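Local coordinates for protein lipolytic enzyme, G-D-S-L family (Bacteroides thetaiotaomicron, PDB 7BR2) that metabolizes the drug diltiazem in the gut microbiota as a serine esterase of the SGNH (GDSL) hydrolase superfamily, at residues 18-23 with 80-85; 35-40 with 354-359; 129-134 with 174-179; 361-366 with 425-430. All blocks are in the same frame, centred on the assembly; numbering follows the deposited sequence.

Contact 1 (18-23 with 80-85); sequences EGDRAV and PTVLMV
With chi1 at 64°, Thr-81 holds OG1 in the crowded position between its own backbone N and carbonyl carbon, which turns the hydroxyl to the start of the neighbouring strand. There OG1 is gripped twice. Thr-81 OG1 donates to Asp-20 OD1 over 2.7 Å, meeting the carboxylate from above its plane. It also accepts a backbone N-H in a nearly straight bond, 2.8 Å from Arg-21 N to Thr-81 OG1 with 167° at the hydrogen. The other oxygen, Asp-20 OD2, is bound to Lys-17 N, so the buried carboxylate is held through both oxygens. Arg-21 O in turn receives two donors: Thr-81 N, in the carbonyl plane on a lone pair at 2.9 Å, and Val-82 N, from above that plane at 3.2 Å. Beyond this junction the chains run as parallel neighbours in the central sheet of the SGNH hydrolase fold, Ala-22 pairing with Val-82 and Val-23 with Leu-83. Val-23 N reaches Val-82 O at 2.9 Å, nearly along the C=O axis, and Met-84 N meets Val-23 O in the same manner. On the face of Val-23 and Leu-83, Val-23 CG2, anti to its carbonyl carbon, presses on Pro-80 CB at 3.6 Å. On the face of Ala-22 and Val-82, the Met-84 chain bends at chi2 and chi3 so that CE folds back to Ala-22 CB at 3.8 Å, where Phe-16 touches both residues.

Contact 2 (35-40 with 354-359); sequences YHSFIW and HLNEYR
Asn-356 and Arg-359, one turn apart with CG anti to the backbone N in both, bring their polar ends to Ser-37 on the facing helix. The Asn-356 amide is used on both sides. Asn-356 ND2 donates to the carbonyl Ser-37 O at 3.2 Å, approaching above the carbonyl plane, and makes a weak bond to Ser-37 OG. Asn-356 OD1 accepts Arg-359 NE at 2.8 Å, nearly in the guanidinium plane. Ser-37 OG also takes a weak bond from Arg-359 NH2 and binds a water that donates to Glu-357 OE1. A second water accepts from Arg-359 NH2 at 2.9 Å and is hydrogen-bonded to His-36 ND1, while Arg-359 NH1 forms a salt bridge with Glu-363. The Ser-37, Asn-356 and Arg-359 side chains are buried between helix 35-46 of the SGNH domain and the long helix 344-377, whose local axes run roughly antiparallel (144°) and 10.4 Å apart. The CZ3 edge of Trp-40 rests over one face of the Arg-359 guanidinium, 3.3 Å above its plane; with the planes 52° apart this is not a parallel stack. Trp-40 NE1 is satisfied by Tyr-435 OH, and His-36 NE2 by Thr-30 O.

Contact 3 (129-134 with 174-179); sequences HTRIVM and GWEFTD
A salt bridge spans the face that carries Val-133 and Glu-176. Arg-131 NH1 meets Glu-176 OE2 at 2.4 Å, an unusually short approach that lies in the guanidinium plane and uses the syn lone pair of the oxygen. The guanidinium and carboxylate planes stand almost perpendicular, at 83°. Lys-14, near the N-terminus, accepts from Arg-131 NH1 through its O and donates to Glu-176 OE1 through its N. The backbone bonds form a parallel ladder, with Val-133 paired to Glu-176 and Met-134 to Phe-177. Met-134 N donates to Glu-176 O at 3.0 Å, and Thr-178 N to Met-134 O nearly along the C=O axis; the bond from Glu-176 N to Ile-132 O is weak. Strands 131-136 and 176-179, joined through helix 155-173, make a beta-alpha-beta crossover, and the second of them is an outermost strand of the parallel sheet. Gly-174 ends that helix in a Schellman motif, and Asp-179 caps the start of the next with its carboxylate. Apolar contact is carried by Trp-175 and Met-134. Ile-132 CB lies over the five-membered ring of Trp-175 in a CH-pi contact, 3.6 Å from its centroid and 6° off the normal, while Ile-132 CG2 covers the six-membered side at 3.8 Å from Trp-175 CE3. Met-134, bent at chi2 and chi3, brings CE to Trp-175 CE3 at 3.8 Å, and its CB touches Phe-177 CD2. The indole also touches Phe-124 and Glu-121 of helix 102-125. An alanine in place of Trp-175 takes away the indole over Ile-132 and would probably loosen the packing against that helix.

Contact 4 (361-366 with 425-430); sequences ELERTF and QEMDVL
Leu-362 O is the best-held polar atom here, gripped by two donors from the next turn of its own helix. Thr-365 OG1 donates to Leu-362 O at 2.7 Å, in the carbonyl plane on a lone pair, and Phe-366 N adds the regular helical bond to the same oxygen at 3.2 Å. Between the two helices the contact is apolar, and Met-427 and Leu-362 carry most of it in equal measure. With CG anti to its carbonyl carbon and the chain bent only at chi3 (-57°), Met-427 lays CG against Leu-362 CB at 3.6 Å. Met-427 SD then settles beside the backbone, 3.6 Å from Glu-363 N. The terminal Met-427 CE meets Phe-366 CE1 at 3.9 Å, the two side chains reaching tip to tip. The sulfur of Met-427 lies 5.2 Å from the centroid of the Phe-366 ring and 45° off its normal, an oblique Met-aromatic contact. An alanine at Met-427 removes CG, SD and CE, and would probably loosen the packing of the two helices around Leu-362 and Phe-366. Leu-362 CD1 itself crosses the end of Leu-430 at about a right angle, CD1 to CD1 3.8 Å, and brushes Glu-426 CB. The polar ends of the glutamates turn to other partners: Glu-426 OE1 to Arg-423, and Glu-363 OE2 to the backbone N of Asn-56, a link from this helix to the core sheet. With local axes 10.1 Å apart and their N-to-C directions 156° apart, helices 344-377 and 417-437 form an antiparallel helix pair packed through apolar side chains.

In the fold
Contacts 1 and 3 belong to one parallel sheet, where strands 82-85 and 131-136 are neighbours, and their centres are about 10 Å apart. Probable hydrogen bonds from Leu-83 N to Arg-131 O and from Val-133 N to Leu-83 O, each 2.8 Å, link those two strands. Contacts 2 and 4 share the long helix 344-377, their centres about 11 Å apart, and Leu-430 packs on Arg-359 and Leu-355. The centres of contacts 1 and 2 lie about 16 Å apart without touching, those of contacts 3 and 4 about 27 Å. The likely catalytic serine, Ser-28, follows strand 21-26 of contact 1; with His-207 and Asp-204 it fits a Ser-His-Asp triad, and the helix of contact 2 comes soon after it in the chain.

Contact 1 (18-23 with 80-85)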
# COMPACT_ATOMS: atom_id res chain seq x y z
N GLU A 18 7.07 -2.78 -16.42
CA GLU A 18 6.22 -1.95 -17.27
C GLU A 18 5.05 -2.75 -17.83
O GLU A 18 5.23 -3.87 -18.30
CB GLU A 18 7.03 -1.33 -18.41
CG GLU A 18 6.20 -0.43 -19.35
CD GLU A 18 5.68 -1.13 -20.61
OE1 GLU A 18 4.57 -0.77 -21.09
OE2 GLU A 18 6.35 -2.05 -21.11
N GLY A 19 3.85 -2.18 -17.74
CA GLY A 19 2.68 -2.82 -18.29
C GLY A 19 1.98 -3.83 -17.41
O GLY A 19 0.98 -4.41 -17.83
N ASP A 20 2.49 -4.07 -16.20
CA ASP A 20 1.87 -5.04 -15.30
C ASP A 20 0.48 -4.56 -14.87
O ASP A 20 0.17 -3.36 -14.86
CB ASP A 20 2.75 -5.26 -14.07
CG ASP A 20 3.62 -6.52 -14.18
OD1 ASP A 20 3.24 -7.46 -14.91
OD2 ASP A 20 4.71 -6.54 -13.56
N ARG A 21 -0.38 -5.52 -14.58
CA ARG A 21 -1.70 -5.30 -14.00
C ARG A 21 -1.73 -6.13 -12.72
O ARG A 21 -1.95 -7.34 -12.76
CB ARG A 21 -2.80 -5.68 -14.98
CG ARG A 21 -2.72 -4.91 -16.31
CD ARG A 21 -3.62 -5.52 -17.38
NE ARG A 21 -5.05 -5.43 -17.04
CZ ARG A 21 -5.78 -4.31 -17.11
NH1 ARG A 21 -5.23 -3.15 -17.48
NH2 ARG A 21 -7.06 -4.35 -16.78
N ALA A 22 -1.45 -5.49 -11.59
CA ALA A 22 -1.33 -6.17 -10.30
C ALA A 22 -2.64 -6.03 -9.54
O ALA A 22 -3.00 -4.94 -9.10
CB ALA A 22 -0.17 -5.58 -9.50
N VAL A 23 -3.36 -7.15 -9.36
CA VAL A 23 -4.64 -7.16 -8.66
C VAL A 23 -4.42 -7.73 -7.27
O VAL A 23 -3.86 -8.83 -7.13
CB VAL A 23 -5.69 -7.98 -9.42
CG1 VAL A 23 -7.01 -7.98 -8.65
CG2 VAL A 23 -5.89 -7.45 -10.85
N PRO A 80 -5.43 -9.84 -14.63
CA PRO A 80 -4.18 -9.60 -13.92
C PRO A 80 -3.02 -10.29 -14.63
O PRO A 80 -3.17 -11.39 -15.18
CB PRO A 80 -4.43 -10.22 -12.54
CG PRO A 80 -5.42 -11.30 -12.80
CD PRO A 80 -6.33 -10.73 -13.87
N THR A 81 -1.88 -9.59 -14.65
CA THR A 81 -0.59 -10.21 -14.94
C THR A 81 0.07 -10.71 -13.66
O THR A 81 0.83 -11.69 -13.70
CB THR A 81 0.35 -9.23 -15.67
OG1 THR A 81 0.64 -8.10 -14.82
CG2 THR A 81 -0.25 -8.73 -16.98
N VAL A 82 -0.22 -10.07 -12.54
CA VAL A 82 0.22 -10.49 -11.21
C VAL A 82 -0.97 -10.42 -10.27
O VAL A 82 -1.60 -9.36 -10.15
CB VAL A 82 1.38 -9.62 -10.68
CG1 VAL A 82 1.97 -10.24 -9.43
CG2 VAL A 82 2.47 -9.45 -11.74
N LEU A 83 -1.26 -11.52 -9.58
CA LEU A 83 -2.42 -11.62 -8.69
C LEU A 83 -1.93 -11.94 -7.28
O LEU A 83 -1.28 -12.96 -7.06
CB LEU A 83 -3.39 -12.71 -9.17
CG LEU A 83 -4.61 -13.04 -8.30
CD1 LEU A 83 -5.52 -11.84 -8.16
CD2 LEU A 83 -5.38 -14.22 -8.83
N MET A 84 -2.20 -11.03 -6.35
CA MET A 84 -1.92 -11.26 -4.94
C MET A 84 -3.20 -11.73 -4.25
O MET A 84 -4.28 -11.20 -4.50
CB MET A 84 -1.38 -9.99 -4.28
CG MET A 84 0.12 -9.76 -4.48
SD MET A 84 0.67 -9.60 -6.20
CE MET A 84 -0.20 -8.13 -6.74
N VAL A 85 -3.07 -12.75 -3.39
CA VAL A 85 -4.21 -13.41 -2.76
C VAL A 85 -4.00 -13.40 -1.24
O VAL A 85 -3.00 -13.93 -0.75
CB VAL A 85 -4.40 -14.84 -3.28
CG1 VAL A 85 -5.61 -15.51 -2.64
CG2 VAL A 85 -4.51 -14.86 -4.81

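Contact 2 (35-40 with 354-359)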
# COMPACT_ATOMS: atom_id res chain seq x y z
N TYR A 35 -3.05 0.02 1.45
CA TYR A 35 -1.71 -0.53 1.25
C TYR A 35 -1.41 -0.67 -0.24
O TYR A 35 -0.29 -0.38 -0.68
CB TYR A 35 -1.55 -1.87 1.97
CG TYR A 35 -2.33 -3.04 1.40
CD1 TYR A 35 -1.84 -3.76 0.30
CD2 TYR A 35 -3.51 -3.46 1.98
CE1 TYR A 35 -2.56 -4.86 -0.23
CE2 TYR A 35 -4.22 -4.55 1.48
CZ TYR A 35 -3.74 -5.25 0.38
OH TYR A 35 -4.46 -6.32 -0.12
N HIS A 36 -2.40 -1.08 -1.03
CA HIS A 36 -2.18 -1.23 -2.47
C HIS A 36 -2.00 0.12 -3.13
O HIS A 36 -1.18 0.27 -4.05
CB HIS A 36 -3.34 -2.01 -3.10
CG HIS A 36 -4.69 -1.65 -2.56
ND1 HIS A 36 -5.38 -0.52 -2.95
CD2 HIS A 36 -5.49 -2.29 -1.68
CE1 HIS A 36 -6.54 -0.47 -2.31
NE2 HIS A 36 -6.63 -1.54 -1.54
N SER A 37 -2.73 1.13 -2.66
CA SER A 37 -2.54 2.49 -3.16
C SER A 37 -1.15 3.02 -2.78
O SER A 37 -0.50 3.71 -3.57
CB SER A 37 -3.65 3.40 -2.63
OG SER A 37 -3.60 4.68 -3.23
N PHE A 38 -0.68 2.70 -1.57
CA PHE A 38 0.65 3.14 -1.15
C PHE A 38 1.74 2.44 -1.96
O PHE A 38 2.76 3.05 -2.32
CB PHE A 38 0.80 2.86 0.35
CG PHE A 38 -0.13 3.67 1.23
CD1 PHE A 38 -0.71 4.85 0.78
CD2 PHE A 38 -0.42 3.25 2.53
CE1 PHE A 38 -1.56 5.59 1.59
CE2 PHE A 38 -1.28 3.98 3.35
CZ PHE A 38 -1.84 5.16 2.88
N ILE A 39 1.52 1.17 -2.30
CA ILE A 39 2.47 0.44 -3.15
C ILE A 39 2.53 1.05 -4.55
O ILE A 39 3.61 1.27 -5.12
CB ILE A 39 2.09 -1.05 -3.21
CG1 ILE A 39 2.29 -1.73 -1.85
CG2 ILE A 39 2.92 -1.76 -4.26
CD1 ILE A 39 1.66 -3.15 -1.77
N TRP A 40 1.36 1.32 -5.14
CA TRP A 40 1.34 1.99 -6.43
C TRP A 40 2.03 3.35 -6.34
O TRP A 40 2.78 3.72 -7.25
CB TRP A 40 -0.10 2.13 -6.95
CG TRP A 40 -0.21 2.35 -8.44
CD1 TRP A 40 0.81 2.49 -9.34
CD2 TRP A 40 -1.42 2.45 -9.21
NE1 TRP A 40 0.31 2.67 -10.61
CE2 TRP A 40 -1.06 2.65 -10.56
CE3 TRP A 40 -2.79 2.39 -8.88
CZ2 TRP A 40 -2.01 2.80 -11.58
CZ3 TRP A 40 -3.73 2.54 -9.90
CH2 TRP A 40 -3.33 2.74 -11.23
N HIS A 354 -1.67 13.22 -3.80
CA HIS A 354 -3.06 13.67 -3.72
C HIS A 354 -3.86 13.15 -4.91
O HIS A 354 -5.01 12.69 -4.74
CB HIS A 354 -3.11 15.19 -3.66
CG HIS A 354 -2.61 15.78 -2.39
ND1 HIS A 354 -3.00 15.31 -1.15
CD2 HIS A 354 -1.76 16.81 -2.15
CE1 HIS A 354 -2.41 16.03 -0.20
NE2 HIS A 354 -1.64 16.94 -0.79
N LEU A 355 -3.29 13.24 -6.12
CA LEU A 355 -3.95 12.65 -7.29
C LEU A 355 -4.27 11.18 -7.06
O LEU A 355 -5.38 10.70 -7.37
CB LEU A 355 -3.07 12.83 -8.53
CG LEU A 355 -2.94 14.28 -9.01
CD1 LEU A 355 -1.80 14.44 -10.00
CD2 LEU A 355 -4.25 14.76 -9.63
N ASN A 356 -3.30 10.44 -6.49
CA ASN A 356 -3.47 9.01 -6.27
C ASN A 356 -4.56 8.73 -5.24
O ASN A 356 -5.29 7.74 -5.37
CB ASN A 356 -2.15 8.41 -5.82
CG ASN A 356 -2.23 6.91 -5.63
OD1 ASN A 356 -2.65 6.18 -6.54
ND2 ASN A 356 -1.86 6.43 -4.44
N GLU A 357 -4.69 9.59 -4.23
CA GLU A 357 -5.76 9.42 -3.24
C GLU A 357 -7.15 9.68 -3.84
O GLU A 357 -8.10 8.93 -3.58
CB GLU A 357 -5.47 10.32 -2.03
CG GLU A 357 -6.61 10.49 -1.03
CD GLU A 357 -6.91 9.25 -0.21
OE1 GLU A 357 -6.05 8.34 -0.13
OE2 GLU A 357 -8.04 9.18 0.35
N TYR A 358 -7.28 10.74 -4.66
CA TYR A 358 -8.52 10.95 -5.41
C TYR A 358 -8.90 9.70 -6.20
O TYR A 358 -10.06 9.25 -6.20
CB TYR A 358 -8.37 12.12 -6.39
CG TYR A 358 -8.42 13.52 -5.82
CD1 TYR A 358 -9.46 13.92 -4.99
CD2 TYR A 358 -7.45 14.45 -6.15
CE1 TYR A 358 -9.52 15.21 -4.49
CE2 TYR A 358 -7.50 15.75 -5.64
CZ TYR A 358 -8.53 16.11 -4.81
OH TYR A 358 -8.61 17.38 -4.29
N ARG A 359 -7.91 9.15 -6.91
CA ARG A 359 -8.10 7.93 -7.69
C ARG A 359 -8.56 6.78 -6.81
O ARG A 359 -9.51 6.06 -7.14
CB ARG A 359 -6.79 7.57 -8.41
CG ARG A 359 -6.84 6.25 -9.17
CD ARG A 359 -5.46 5.58 -9.17
NE ARG A 359 -5.00 5.21 -7.82
CZ ARG A 359 -5.44 4.15 -7.14
NH1 ARG A 359 -6.35 3.35 -7.68
NH2 ARG A 359 -4.95 3.90 -5.93
O HOH W 1 -5.46 1.24 -4.98
O HOH W 2 -3.84 6.74 -1.80

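Contact 3 (129-134 with 174-179)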
# COMPACT_ATOMS: atom_id res chain seq x y z
N HIS A 129 -1.16 -16.98 -18.07
CA HIS A 129 -0.15 -15.92 -18.06
C HIS A 129 -0.39 -14.99 -16.87
O HIS A 129 -0.53 -13.77 -17.02
CB HIS A 129 -0.19 -15.16 -19.38
CG HIS A 129 -0.00 -16.02 -20.59
ND1 HIS A 129 1.22 -16.57 -20.94
CD2 HIS A 129 -0.88 -16.44 -21.53
CE1 HIS A 129 1.07 -17.29 -22.04
NE2 HIS A 129 -0.19 -17.21 -22.43
N THR A 130 -0.46 -15.56 -15.68
CA THR A 130 -0.66 -14.76 -14.47
C THR A 130 0.28 -15.24 -13.38
O THR A 130 0.24 -16.41 -12.99
CB THR A 130 -2.12 -14.83 -13.98
OG1 THR A 130 -3.01 -14.34 -15.00
CG2 THR A 130 -2.29 -13.99 -12.71
N ARG A 131 1.14 -14.35 -12.91
CA ARG A 131 1.96 -14.63 -11.75
C ARG A 131 1.12 -14.59 -10.47
O ARG A 131 0.47 -13.57 -10.18
CB ARG A 131 3.11 -13.63 -11.68
CG ARG A 131 4.05 -13.84 -10.50
CD ARG A 131 5.44 -13.30 -10.80
NE ARG A 131 5.52 -11.86 -11.07
CZ ARG A 131 5.83 -10.94 -10.16
NH1 ARG A 131 6.09 -11.30 -8.90
NH2 ARG A 131 5.90 -9.66 -10.50
N ILE A 132 1.14 -15.68 -9.70
CA ILE A 132 0.36 -15.81 -8.47
C ILE A 132 1.26 -15.52 -7.28
O ILE A 132 2.36 -16.06 -7.17
CB ILE A 132 -0.28 -17.21 -8.36
CG1 ILE A 132 -1.09 -17.54 -9.61
CG2 ILE A 132 -1.19 -17.29 -7.15
CD1 ILE A 132 -2.28 -16.62 -9.82
N VAL A 133 0.80 -14.65 -6.38
CA VAL A 133 1.55 -14.29 -5.18
C VAL A 133 0.66 -14.49 -3.95
O VAL A 133 -0.26 -13.70 -3.70
CB VAL A 133 2.06 -12.84 -5.24
CG1 VAL A 133 2.84 -12.50 -3.98
CG2 VAL A 133 2.93 -12.64 -6.49
N MET A 134 0.96 -15.53 -3.16
CA MET A 134 0.28 -15.69 -1.88
C MET A 134 0.81 -14.66 -0.91
O MET A 134 2.03 -14.54 -0.73
CB MET A 134 0.50 -17.10 -1.34
CG MET A 134 -0.12 -18.21 -2.18
SD MET A 134 -1.91 -18.21 -2.14
CE MET A 134 -2.32 -18.02 -3.87
N GLY A 174 4.77 -23.50 -7.43
CA GLY A 174 5.70 -22.61 -8.09
C GLY A 174 5.28 -21.16 -8.01
O GLY A 174 5.61 -20.37 -8.91
N TRP A 175 4.56 -20.79 -6.96
CA TRP A 175 4.11 -19.43 -6.73
C TRP A 175 5.01 -18.76 -5.70
O TRP A 175 5.63 -19.42 -4.87
CB TRP A 175 2.67 -19.42 -6.24
CG TRP A 175 1.74 -20.07 -7.18
CD1 TRP A 175 1.92 -20.23 -8.52
CD2 TRP A 175 0.45 -20.61 -6.88
NE1 TRP A 175 0.84 -20.86 -9.07
CE2 TRP A 175 -0.09 -21.10 -8.09
CE3 TRP A 175 -0.31 -20.72 -5.71
CZ2 TRP A 175 -1.35 -21.70 -8.16
CZ3 TRP A 175 -1.56 -21.32 -5.78
CH2 TRP A 175 -2.07 -21.80 -6.99
N GLU A 176 5.05 -17.42 -5.74
CA GLU A 176 5.79 -16.67 -4.75
C GLU A 176 4.96 -16.51 -3.48
O GLU A 176 3.74 -16.66 -3.48
CB GLU A 176 6.20 -15.30 -5.30
CG GLU A 176 6.93 -15.40 -6.65
CD GLU A 176 7.11 -14.07 -7.36
OE1 GLU A 176 8.27 -13.74 -7.71
OE2 GLU A 176 6.11 -13.36 -7.58
N PHE A 177 5.65 -16.22 -2.37
CA PHE A 177 4.98 -16.10 -1.08
C PHE A 177 5.61 -14.96 -0.30
O PHE A 177 6.84 -14.83 -0.26
CB PHE A 177 5.07 -17.40 -0.26
CG PHE A 177 4.51 -17.28 1.14
CD1 PHE A 177 5.30 -16.83 2.20
CD2 PHE A 177 3.18 -17.61 1.40
CE1 PHE A 177 4.78 -16.70 3.48
CE2 PHE A 177 2.65 -17.49 2.69
CZ PHE A 177 3.46 -17.03 3.73
N THR A 178 4.77 -14.17 0.36
CA THR A 178 5.20 -13.20 1.35
C THR A 178 4.15 -13.14 2.45
O THR A 178 3.00 -13.51 2.24
CB THR A 178 5.42 -11.82 0.73
OG1 THR A 178 5.96 -10.94 1.72
CG2 THR A 178 4.10 -11.25 0.23
N ASP A 179 4.56 -12.70 3.63
CA ASP A 179 3.70 -12.75 4.81
C ASP A 179 3.70 -11.41 5.51
O ASP A 179 4.76 -10.83 5.75
CB ASP A 179 4.14 -13.86 5.76
CG ASP A 179 3.24 -13.98 6.98
OD1 ASP A 179 2.03 -13.66 6.87
OD2 ASP A 179 3.75 -14.38 8.05

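Contact 4 (361-366 with 425-430)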
# COMPACT_ATOMS: atom_id res chain seq x y z
N GLU A 361 -10.19 6.86 -4.07
CA GLU A 361 -11.59 7.05 -3.67
C GLU A 361 -12.55 6.63 -4.78
O GLU A 361 -13.55 5.93 -4.53
CB GLU A 361 -11.85 8.51 -3.30
CG GLU A 361 -11.42 8.87 -1.89
CD GLU A 361 -11.38 10.37 -1.63
OE1 GLU A 361 -12.20 11.10 -2.24
OE2 GLU A 361 -10.50 10.82 -0.84
N LEU A 362 -12.27 7.06 -6.02
CA LEU A 362 -13.09 6.62 -7.14
C LEU A 362 -13.13 5.09 -7.22
O LEU A 362 -14.21 4.47 -7.33
CB LEU A 362 -12.54 7.22 -8.43
CG LEU A 362 -12.89 8.68 -8.67
CD1 LEU A 362 -12.05 9.30 -9.82
CD2 LEU A 362 -14.38 8.83 -8.94
N GLU A 363 -11.96 4.46 -7.10
CA GLU A 363 -11.92 3.00 -7.16
C GLU A 363 -12.76 2.39 -6.04
O GLU A 363 -13.44 1.37 -6.26
CB GLU A 363 -10.47 2.50 -7.08
CG GLU A 363 -10.35 1.01 -7.40
CD GLU A 363 -8.91 0.49 -7.29
OE1 GLU A 363 -8.07 1.13 -6.62
OE2 GLU A 363 -8.64 -0.58 -7.90
N ARG A 364 -12.78 3.02 -4.86
CA ARG A 364 -13.62 2.49 -3.79
C ARG A 364 -15.09 2.50 -4.18
O ARG A 364 -15.85 1.59 -3.80
CB ARG A 364 -13.43 3.29 -2.49
CG ARG A 364 -12.17 2.90 -1.69
CD ARG A 364 -12.52 2.35 -0.30
NE ARG A 364 -13.36 1.16 -0.36
CZ ARG A 364 -14.67 1.16 -0.15
NH1 ARG A 364 -15.35 0.03 -0.22
NH2 ARG A 364 -15.30 2.30 0.11
N THR A 365 -15.53 3.51 -4.93
CA THR A 365 -16.94 3.47 -5.36
C THR A 365 -17.18 2.25 -6.25
O THR A 365 -18.22 1.58 -6.14
CB THR A 365 -17.37 4.75 -6.07
OG1 THR A 365 -16.85 4.81 -7.40
CG2 THR A 365 -16.94 5.98 -5.28
N PHE A 366 -16.18 1.91 -7.08
CA PHE A 366 -16.33 0.67 -7.85
C PHE A 366 -16.37 -0.56 -6.95
O PHE A 366 -17.06 -1.55 -7.26
CB PHE A 366 -15.20 0.54 -8.88
CG PHE A 366 -15.43 1.34 -10.14
CD1 PHE A 366 -15.11 2.69 -10.20
CD2 PHE A 366 -15.95 0.73 -11.28
CE1 PHE A 366 -15.31 3.43 -11.36
CE2 PHE A 366 -16.16 1.47 -12.45
CZ PHE A 366 -15.84 2.83 -12.48
N GLN A 425 -13.09 6.51 -16.77
CA GLN A 425 -12.37 7.53 -17.52
C GLN A 425 -11.79 8.57 -16.58
O GLN A 425 -10.71 9.11 -16.82
CB GLN A 425 -13.32 8.17 -18.52
CG GLN A 425 -12.65 8.93 -19.61
CD GLN A 425 -13.63 9.33 -20.70
OE1 GLN A 425 -14.79 8.88 -20.70
NE2 GLN A 425 -13.18 10.18 -21.62
N GLU A 426 -12.52 8.87 -15.50
CA GLU A 426 -12.01 9.80 -14.49
C GLU A 426 -10.76 9.24 -13.79
O GLU A 426 -9.76 9.95 -13.58
CB GLU A 426 -13.11 10.07 -13.47
CG GLU A 426 -14.10 11.13 -13.89
CD GLU A 426 -15.06 11.47 -12.76
OE1 GLU A 426 -16.21 10.98 -12.73
OE2 GLU A 426 -14.64 12.26 -11.90
N MET A 427 -10.82 7.97 -13.39
CA MET A 427 -9.64 7.36 -12.82
C MET A 427 -8.47 7.45 -13.79
O MET A 427 -7.33 7.73 -13.39
CB MET A 427 -9.93 5.91 -12.43
CG MET A 427 -10.84 5.81 -11.22
SD MET A 427 -10.88 4.14 -10.52
CE MET A 427 -11.41 3.14 -11.90
N ASP A 428 -8.73 7.22 -15.08
CA ASP A 428 -7.68 7.31 -16.09
C ASP A 428 -7.17 8.74 -16.25
O ASP A 428 -5.99 8.94 -16.53
CB ASP A 428 -8.18 6.78 -17.44
CG ASP A 428 -8.22 5.26 -17.48
OD1 ASP A 428 -7.44 4.61 -16.75
OD2 ASP A 428 -9.07 4.72 -18.24
N VAL A 429 -8.04 9.73 -16.09
CA VAL A 429 -7.58 11.12 -16.09
C VAL A 429 -6.53 11.31 -15.01
O VAL A 429 -5.46 11.89 -15.25
CB VAL A 429 -8.75 12.09 -15.87
CG1 VAL A 429 -8.23 13.42 -15.33
CG2 VAL A 429 -9.52 12.29 -17.15
N LEU A 430 -6.82 10.81 -13.81
CA LEU A 430 -5.90 10.98 -12.70
C LEU A 430 -4.60 10.21 -12.92
O LEU A 430 -3.51 10.73 -12.66
CB LEU A 430 -6.57 10.53 -11.40
CG LEU A 430 -7.78 11.35 -11.00
CD1 LEU A 430 -8.55 10.66 -9.89
CD2 LEU A 430 -7.34 12.75 -10.59